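Neuraminidase (Influenza A virus, PDB 4GDI) is a tetrameric neuraminidase-like surface glycoprotein of a bat influenza A virus that may cleave terminal sialic acid, though its putative active site has diverged. Local coordinates at residues Gly31-Gly36 with Gln346-Gly351; Ile96-Ser101 with Phe124-Tyr129; Ala220-Leu225 with Ala242-Pro247. All blocks are in the same frame, centred on the assembly; numbering follows the deposited sequence.

Contact 1 (Gly31-Gly36 with Gln346-Gly351)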
loop_
_atom_site.group_PDB
_atom_site.type_symbol
_atom_site.label_atom_id
_atom_site.label_comp_id
_atom_site.label_asym_id
_atom_site.label_seq_id
_atom_site.Cartn_x
_atom_site.Cartn_y
_atom_site.Cartn_z
ATOM N N GLY A 31 11.299 19.940 10.137
ATOM C CA GLY A 31 11.696 21.078 10.939
ATOM C C GLY A 31 12.267 22.192 10.081
ATOM O O GLY A 31 13.134 21.937 9.241
ATOM N N PRO A 32 11.814 23.440 10.312
ATOM C CA PRO A 32 10.882 23.787 11.399
ATOM C C PRO A 32 9.437 23.393 11.127
ATOM O O PRO A 32 8.609 23.445 12.039
ATOM C CB PRO A 32 11.014 25.310 11.501
ATOM C CG PRO A 32 11.406 25.746 10.129
ATOM C CD PRO A 32 12.316 24.639 9.617
ATOM N N GLU A 33 9.132 22.992 9.900
ATOM C CA GLU A 33 7.789 22.507 9.591
ATOM C C GLU A 33 7.767 20.996 9.287
ATOM O O GLU A 33 8.770 20.410 8.902
ATOM C CB GLU A 33 7.198 23.307 8.427
ATOM C CG GLU A 33 6.913 24.759 8.784
ATOM C CD GLU A 33 6.250 25.535 7.660
ATOM O OE1 GLU A 33 6.528 25.234 6.480
ATOM O OE2 GLU A 33 5.452 26.451 7.962
ATOM N N LEU A 34 6.613 20.377 9.488
ATOM C CA LEU A 34 6.411 18.998 9.082
ATOM C C LEU A 34 5.036 18.837 8.454
ATOM O O LEU A 34 4.140 19.643 8.690
ATOM C CB LEU A 34 6.596 18.019 10.248
ATOM C CG LEU A 34 6.100 18.356 11.646
ATOM C CD1 LEU A 34 4.712 18.970 11.630
ATOM C CD2 LEU A 34 6.110 17.092 12.491
ATOM N N PRO A 35 4.876 17.808 7.621
ATOM C CA PRO A 35 3.595 17.599 6.951
ATOM C C PRO A 35 2.523 17.146 7.933
ATOM O O PRO A 35 2.856 16.680 9.021
ATOM C CB PRO A 35 3.907 16.502 5.925
ATOM C CG PRO A 35 5.109 15.797 6.461
ATOM C CD PRO A 35 5.899 16.826 7.214
ATOM N N GLY A 36 1.254 17.312 7.565
ATOM C CA GLY A 36 0.154 16.873 8.408
ATOM C C GLY A 36 -0.014 15.363 8.381
ATOM O O GLY A 36 0.459 14.701 7.460
ATOM N N GLN A 346 13.942 20.975 15.863
ATOM C CA GLN A 346 13.033 21.965 16.440
ATOM C C GLN A 346 11.896 22.251 15.461
ATOM O O GLN A 346 12.130 22.429 14.269
ATOM C CB GLN A 346 13.779 23.260 16.767
ATOM C CG GLN A 346 12.933 24.275 17.530
ATOM C CD GLN A 346 12.443 23.739 18.866
ATOM O OE1 GLN A 346 13.181 23.062 19.583
ATOM N NE2 GLN A 346 11.186 24.032 19.201
ATOM N N THR A 347 10.663 22.281 15.951
ATOM C CA THR A 347 9.544 22.612 15.075
ATOM C C THR A 347 8.905 23.926 15.510
ATOM O O THR A 347 9.081 24.369 16.637
ATOM C CB THR A 347 8.474 21.489 15.018
ATOM O OG1 THR A 347 7.644 21.539 16.185
ATOM C CG2 THR A 347 9.145 20.094 14.907
ATOM N N VAL A 348 8.162 24.547 14.606
ATOM C CA VAL A 348 7.590 25.849 14.898
ATOM C C VAL A 348 6.342 25.709 15.765
ATOM O O VAL A 348 6.092 26.547 16.626
ATOM C CB VAL A 348 7.297 26.646 13.608
ATOM C CG1 VAL A 348 6.262 25.940 12.743
ATOM C CG2 VAL A 348 6.841 28.059 13.954
ATOM N N GLY A 349 5.594 24.620 15.589
ATOM C CA GLY A 349 4.284 24.506 16.214
ATOM C C GLY A 349 4.018 23.361 17.184
ATOM O O GLY A 349 2.926 23.284 17.749
ATOM N N LEU A 350 4.977 22.462 17.387
ATOM C CA LEU A 350 4.750 21.367 18.335
ATOM C C LEU A 350 6.019 20.860 19.019
ATOM O O LEU A 350 6.101 19.701 19.421
ATOM C CB LEU A 350 4.002 20.216 17.655
ATOM C CG LEU A 350 4.506 19.823 16.271
ATOM C CD1 LEU A 350 5.794 19.030 16.395
ATOM C CD2 LEU A 350 3.431 19.045 15.524
ATOM N N GLY A 351 7.000 21.741 19.150
ATOM C CA GLY A 351 8.163 21.481 19.974
ATOM C C GLY A 351 9.207 20.595 19.335
ATOM O O GLY A 351 9.284 20.477 18.117
#
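The amide of V348 meets the carbonyl O of P32 here, N to O 2.8 Å, approaching in the carbonyl plane on a lone pair with 151° at the hydrogen. The same oxygen lies 3.3 Å from T347 CA, and in return P32 CA directs its hydrogen almost straight at Q346 O, 3.4 Å away, so the two backbones are held by one classical bond and a pair of CA-H...O contacts. Beside them the CG1 branch of V348 runs alongside the aliphatic part of E33, while L34 and L350 reach tip to tip, CD1 to CD2 at 4.1 Å, both packing on L40. In the beta-propeller this joins the loop leading into strand 39-42 to the turn between strands 338-346 and 352-362. The turn keeps its shape through an ST motif, in which T347 OG1, set between its own N and carbonyl carbon (chi1 79°), accepts from L350 N. The hydroxyl also donates to G351 O at 2.7 Å, an oxygen that T347 N shares. Across the way a cis peptide precedes P32, and G31, with no side chain, brings its CA to 3.6 Å from Q346 O. Farther out, E33 OE1 takes a hydrogen bond from N70 N of the second subunit, which also packs on P32.

Contact 2 (Ile96-Ser101 with Phe124-Tyr129)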
loop_
_atom_site.group_PDB
_atom_site.type_symbol
_atom_site.label_atom_id
_atom_site.label_comp_id
_atom_site.label_asym_id
_atom_site.label_seq_id
_atom_site.Cartn_x
_atom_site.Cartn_y
_atom_site.Cartn_z
ATOM N N ILE A 96 0.213 -1.796 16.764
ATOM C CA ILE A 96 0.450 -3.192 17.146
ATOM C C ILE A 96 -0.232 -3.598 18.454
ATOM O O ILE A 96 -0.960 -4.588 18.489
ATOM C CB ILE A 96 1.957 -3.488 17.274
ATOM C CG1 ILE A 96 2.656 -3.286 15.919
ATOM C CG2 ILE A 96 2.175 -4.925 17.755
ATOM C CD1 ILE A 96 4.149 -3.372 15.991
ATOM N N LEU A 97 0.039 -2.853 19.524
ATOM C CA LEU A 97 -0.508 -3.119 20.858
ATOM C C LEU A 97 -0.486 -1.821 21.660
ATOM O O LEU A 97 0.283 -0.916 21.342
ATOM C CB LEU A 97 0.343 -4.161 21.606
ATOM C CG LEU A 97 0.190 -5.656 21.296
ATOM C CD1 LEU A 97 1.287 -6.404 21.982
ATOM C CD2 LEU A 97 -1.166 -6.213 21.741
ATOM N N PRO A 98 -1.313 -1.726 22.711
ATOM C CA PRO A 98 -1.133 -0.636 23.674
ATOM C C PRO A 98 0.143 -0.872 24.476
ATOM O O PRO A 98 0.460 -2.028 24.772
ATOM C CB PRO A 98 -2.357 -0.755 24.591
ATOM C CG PRO A 98 -2.820 -2.151 24.435
ATOM C CD PRO A 98 -2.462 -2.588 23.052
ATOM N N GLY A 99 0.867 0.188 24.805
ATOM C CA GLY A 99 2.096 0.053 25.574
ATOM C C GLY A 99 2.806 1.367 25.835
ATOM O O GLY A 99 2.741 2.282 25.008
ATOM N N ARG A 100 3.474 1.445 26.991
ATOM C CA ARG A 100 4.256 2.621 27.387
ATOM C C ARG A 100 5.747 2.393 27.120
ATOM O O ARG A 100 6.507 3.338 26.891
ATOM C CB ARG A 100 4.070 2.914 28.879
ATOM C CG ARG A 100 2.616 2.973 29.331
ATOM C CD ARG A 100 2.524 3.175 30.842
ATOM N NE ARG A 100 2.764 4.560 31.224
ATOM C CZ ARG A 100 1.810 5.473 31.381
ATOM N NH1 ARG A 100 0.531 5.159 31.198
ATOM N NH2 ARG A 100 2.137 6.711 31.730
ATOM N N SER A 101 6.164 1.131 27.197
ATOM C CA SER A 101 7.485 0.738 26.756
ATOM C C SER A 101 7.374 -0.600 26.037
ATOM O O SER A 101 6.367 -1.307 26.157
ATOM C CB SER A 101 8.466 0.655 27.923
ATOM O OG SER A 101 8.129 -0.363 28.865
ATOM N N PHE A 124 1.876 -4.338 34.138
ATOM C CA PHE A 124 2.029 -5.710 33.692
ATOM C C PHE A 124 2.604 -5.738 32.279
ATOM O O PHE A 124 2.496 -4.776 31.525
ATOM C CB PHE A 124 0.683 -6.452 33.736
ATOM C CG PHE A 124 -0.304 -5.961 32.719
ATOM C CD1 PHE A 124 -1.004 -4.790 32.927
ATOM C CD2 PHE A 124 -0.530 -6.673 31.549
ATOM C CE1 PHE A 124 -1.901 -4.329 31.985
ATOM C CE2 PHE A 124 -1.418 -6.214 30.607
ATOM C CZ PHE A 124 -2.109 -5.043 30.826
ATOM N N ILE A 125 3.225 -6.855 31.931
ATOM C CA ILE A 125 3.736 -7.046 30.593
ATOM C C ILE A 125 2.907 -8.114 29.894
ATOM O O ILE A 125 2.487 -9.097 30.527
ATOM C CB ILE A 125 5.250 -7.408 30.633
ATOM C CG1 ILE A 125 6.062 -6.129 30.851
ATOM C CG2 ILE A 125 5.684 -8.112 29.340
ATOM C CD1 ILE A 125 7.545 -6.359 31.184
ATOM N N MET A 126 2.620 -7.898 28.610
ATOM C CA MET A 126 2.069 -8.964 27.787
ATOM C C MET A 126 2.947 -9.195 26.564
ATOM O O MET A 126 3.632 -8.285 26.068
ATOM C CB MET A 126 0.604 -8.714 27.395
ATOM C CG MET A 126 0.318 -7.429 26.683
ATOM S SD MET A 126 -1.458 -7.189 26.316
ATOM C CE MET A 126 -1.412 -5.418 26.084
ATOM N N ILE A 127 2.935 -10.441 26.110
ATOM C CA ILE A 127 3.781 -10.888 25.024
ATOM C C ILE A 127 2.882 -11.428 23.939
ATOM O O ILE A 127 1.936 -12.180 24.210
ATOM C CB ILE A 127 4.740 -11.995 25.495
ATOM C CG1 ILE A 127 5.462 -11.530 26.762
ATOM C CG2 ILE A 127 5.715 -12.369 24.385
ATOM C CD1 ILE A 127 6.409 -12.552 27.344
ATOM N N LYS A 128 3.173 -11.024 22.712
ATOM C CA LYS A 128 2.465 -11.510 21.536
ATOM C C LYS A 128 3.454 -12.238 20.631
ATOM O O LYS A 128 4.568 -11.749 20.391
ATOM C CB LYS A 128 1.843 -10.316 20.812
ATOM C CG LYS A 128 0.729 -10.636 19.842
ATOM C CD LYS A 128 0.078 -9.335 19.386
ATOM C CE LYS A 128 -0.795 -9.516 18.147
ATOM N NZ LYS A 128 -1.113 -8.211 17.490
ATOM N N TYR A 129 3.069 -13.416 20.153
ATOM C CA TYR A 129 3.871 -14.129 19.167
ATOM C C TYR A 129 2.982 -14.281 17.937
ATOM O O TYR A 129 1.923 -14.888 18.009
ATOM C CB TYR A 129 4.315 -15.490 19.708
ATOM C CG TYR A 129 5.298 -16.197 18.822
ATOM C CD1 TYR A 129 6.599 -15.740 18.703
ATOM C CD2 TYR A 129 4.931 -17.326 18.100
ATOM C CE1 TYR A 129 7.506 -16.380 17.897
ATOM C CE2 TYR A 129 5.836 -17.976 17.290
ATOM C CZ TYR A 129 7.116 -17.500 17.188
ATOM O OH TYR A 129 8.022 -18.132 16.374
#
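L97 and P98 pack against K128 and M126 in a buried contact, made mainly by side chains, between two neighbouring sheets of the propeller, where strand 94-98, at the margin of its sheet, lies opposite strand 124-129. The two segments run nearly antiparallel, at 168°, yet their axes stay 9.6 Å apart, too far for backbone pairing, and side chains fill the interval. L97 points toward the other strand and sets its forked end against the lysine stem: CD1 lies 4.1 Å from K128 CD, and CD2 is equally near that carbon. K128 leaves the strand with CG anti to its backbone N (chi1 -161°) and stays extended, which carries NZ past the leucine to 3.8 Å from I96 O, a loose polar approach. On the other flank M126 sends its methyl CE across the P98 ring at about a right angle, 3.9 Å from CG. The P98 carbonyl is taken up by N117 ND2, on the strand beside 124-129, and the third subunit closes over this end, its P23 packing on M126 and its T24 on P98. I96 and L97 both pair with L79 on the adjacent strand, so that L97 is presented from a classic beta bulge. This packing of one sheet's last strand against the next sheet is part of the blade-to-blade packing of a beta-propeller.

Contact 3 (Ala220-Leu225 with Ala242-Pro247). With CA (calcium ion), chain R.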
loop_
_atom_site.group_PDB
_atom_site.type_symbol
_atom_site.label_atom_id
_atom_site.label_comp_id
_atom_site.label_asym_id
_atom_site.label_seq_id
_atom_site.Cartn_x
_atom_site.Cartn_y
_atom_site.Cartn_z
ATOM N N ALA A 220 28.225 7.550 35.139
ATOM C CA ALA A 220 28.263 8.181 33.836
ATOM C C ALA A 220 29.010 7.289 32.841
ATOM O O ALA A 220 29.061 7.585 31.653
ATOM C CB ALA A 220 28.925 9.570 33.939
ATOM N N LYS A 221 29.600 6.204 33.330
ATOM C CA LYS A 221 30.019 5.141 32.427
ATOM C C LYS A 221 28.768 4.315 32.184
ATOM O O LYS A 221 27.806 4.401 32.956
ATOM C CB LYS A 221 31.124 4.276 33.040
ATOM C CG LYS A 221 32.537 4.802 32.797
ATOM C CD LYS A 221 33.556 4.028 33.625
ATOM C CE LYS A 221 34.975 4.543 33.377
ATOM N NZ LYS A 221 35.991 3.706 34.069
ATOM N N ARG A 222 28.765 3.530 31.116
ATOM C CA ARG A 222 27.639 2.627 30.863
ATOM C C ARG A 222 28.046 1.236 31.286
ATOM O O ARG A 222 29.057 0.728 30.820
ATOM C CB ARG A 222 27.267 2.633 29.386
ATOM C CG ARG A 222 26.864 3.995 28.875
ATOM C CD ARG A 222 26.463 3.923 27.420
ATOM N NE ARG A 222 25.992 5.197 26.896
ATOM C CZ ARG A 222 24.779 5.696 27.127
ATOM N NH1 ARG A 222 23.930 5.039 27.899
ATOM N NH2 ARG A 222 24.421 6.862 26.593
ATOM N N PRO A 223 27.281 0.630 32.201
ATOM C CA PRO A 223 27.536 -0.768 32.561
ATOM C C PRO A 223 27.234 -1.700 31.385
ATOM O O PRO A 223 26.378 -1.407 30.536
ATOM C CB PRO A 223 26.558 -1.024 33.707
ATOM C CG PRO A 223 25.433 -0.072 33.456
ATOM C CD PRO A 223 26.049 1.154 32.820
ATOM N N LEU A 224 27.930 -2.823 31.345
ATOM C CA LEU A 224 27.786 -3.778 30.253
ATOM C C LEU A 224 27.391 -5.141 30.751
ATOM O O LEU A 224 27.835 -5.593 31.808
ATOM C CB LEU A 224 29.102 -3.906 29.494
ATOM C CG LEU A 224 29.591 -2.583 28.924
ATOM C CD1 LEU A 224 30.983 -2.736 28.363
ATOM C CD2 LEU A 224 28.622 -2.089 27.844
ATOM N N LEU A 225 26.563 -5.817 29.968
ATOM C CA LEU A 225 26.120 -7.145 30.339
ATOM C C LEU A 225 26.505 -8.116 29.227
ATOM O O LEU A 225 26.332 -7.817 28.051
ATOM C CB LEU A 225 24.610 -7.142 30.568
ATOM C CG LEU A 225 23.910 -8.489 30.732
ATOM C CD1 LEU A 225 24.262 -9.176 32.042
ATOM C CD2 LEU A 225 22.396 -8.283 30.600
ATOM N N ALA A 242 36.934 7.633 29.632
ATOM C CA ALA A 242 36.011 8.494 28.901
ATOM C C ALA A 242 34.582 7.988 29.066
ATOM O O ALA A 242 34.149 7.111 28.316
ATOM C CB ALA A 242 36.391 8.517 27.448
ATOM N N PRO A 243 33.848 8.520 30.055
ATOM C CA PRO A 243 32.441 8.139 30.263
ATOM C C PRO A 243 31.611 8.429 29.012
ATOM O O PRO A 243 31.975 9.350 28.296
ATOM C CB PRO A 243 32.006 9.034 31.430
ATOM C CG PRO A 243 33.275 9.416 32.110
ATOM C CD PRO A 243 34.286 9.532 31.026
ATOM N N THR A 244 30.542 7.672 28.735
ATOM C CA THR A 244 29.785 7.900 27.505
ATOM C C THR A 244 28.297 8.173 27.704
ATOM O O THR A 244 27.578 8.421 26.737
ATOM C CB THR A 244 29.932 6.731 26.486
ATOM O OG1 THR A 244 29.373 5.524 27.025
ATOM C CG2 THR A 244 31.382 6.513 26.125
ATOM N N ASP A 245 27.833 8.143 28.946
ATOM C CA ASP A 245 26.465 8.531 29.239
ATOM C C ASP A 245 26.332 10.048 29.005
ATOM O O ASP A 245 27.322 10.762 28.848
ATOM C CB ASP A 245 26.138 8.191 30.690
ATOM C CG ASP A 245 24.655 7.989 30.940
ATOM O OD1 ASP A 245 23.835 8.153 30.002
ATOM O OD2 ASP A 245 24.316 7.661 32.095
ATOM N N PHE A 246 25.098 10.523 28.931
ATOM C CA PHE A 246 24.825 11.943 29.044
ATOM C C PHE A 246 23.686 12.130 30.030
ATOM O O PHE A 246 22.617 11.550 29.850
ATOM C CB PHE A 246 24.472 12.585 27.712
ATOM C CG PHE A 246 24.444 14.087 27.785
ATOM C CD1 PHE A 246 23.334 14.748 28.300
ATOM C CD2 PHE A 246 25.548 14.833 27.402
ATOM C CE1 PHE A 246 23.316 16.128 28.415
ATOM C CE2 PHE A 246 25.537 16.221 27.511
ATOM C CZ PHE A 246 24.415 16.864 28.014
ATOM N N PRO A 247 23.905 12.958 31.071
ATOM C CA PRO A 247 25.095 13.803 31.262
ATOM C C PRO A 247 26.310 13.028 31.733
ATOM O O PRO A 247 26.219 11.827 32.019
ATOM C CB PRO A 247 24.653 14.779 32.361
ATOM C CG PRO A 247 23.677 14.014 33.164
ATOM C CD PRO A 247 22.964 13.080 32.199
HETATM CA CA CA R . 24.119 8.100 34.312
HETATM O O HOH W 1 25.287 4.937 32.329
HETATM O O HOH W 2 26.066 7.323 24.419
HETATM O O HOH W 3 30.737 4.583 29.331
HETATM O O HOH W 4 25.201 10.217 33.851
#
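R222 reaches from the 220-225 segment across T244 to lie over D245, a ligand of the calcium site in this beta-propeller. Its CB sits with CG anti to the carbonyl carbon (chi1 -60°), and the chain then runs extended to NE. CG and CD pass the T244 hydroxyl, with CD 3.3 Å from OG1, the two side chains crossing at about a right angle. The guanidinium that follows lies with one face over D245: D245 CA stands 3.6 Å above the guanidinium plane, and D245 OD1 is 3.7 Å from R222 NH2. That makes a long salt bridge of charges only, since the oxygen is well out of the plane and the two flat groups are turned 51° apart. NH2 spends its hydrogens elsewhere, donating to I267 O and to a water that in turn donates to T244 O. A second water links R222 N to T244 OG1.

D245 is thus fixed from several sides. Its N donates to A220 O at 3.0 Å, while OD1 accepts from I267 N and, weakly, from F246 N. Alongside the A220 bond, A220 CB rests against P243 CB, 4.0 Å away. The other carboxylate oxygen, OD2, binds the metal and also takes a weak bond from a water that donates to K221 O. The metal's shell is completed by N215, D219, G263 and G265 through their carbonyl oxygens and by another water. That water, 2.4 Å from the calcium, also donates to P247 O; D245 OD2 lies 2.3 Å from the ion.

In the fold
Contacts 2 and 3 are buried, on opposite sides of the chain's centre, whereas contact 1 is only partly buried and lies farther out, its centre about 25 Å from the centre of the chain. None of the three touches another; nearest atoms are about 15 Å or more apart. Contact 1 joins two loops, chiefly by backbone polarity, and brings together residues more than 300 positions apart. Contact 2 links strands of successive sheets through apolar side chains and a lysine's aliphatic stem. Contact 3 fastens loops beside a calcium with a backbone hydrogen bond, a long salt bridge, bridging waters and a metal ligand. Contacts 1 and 2 border the second and third subunits respectively; no other chain touches contact 3.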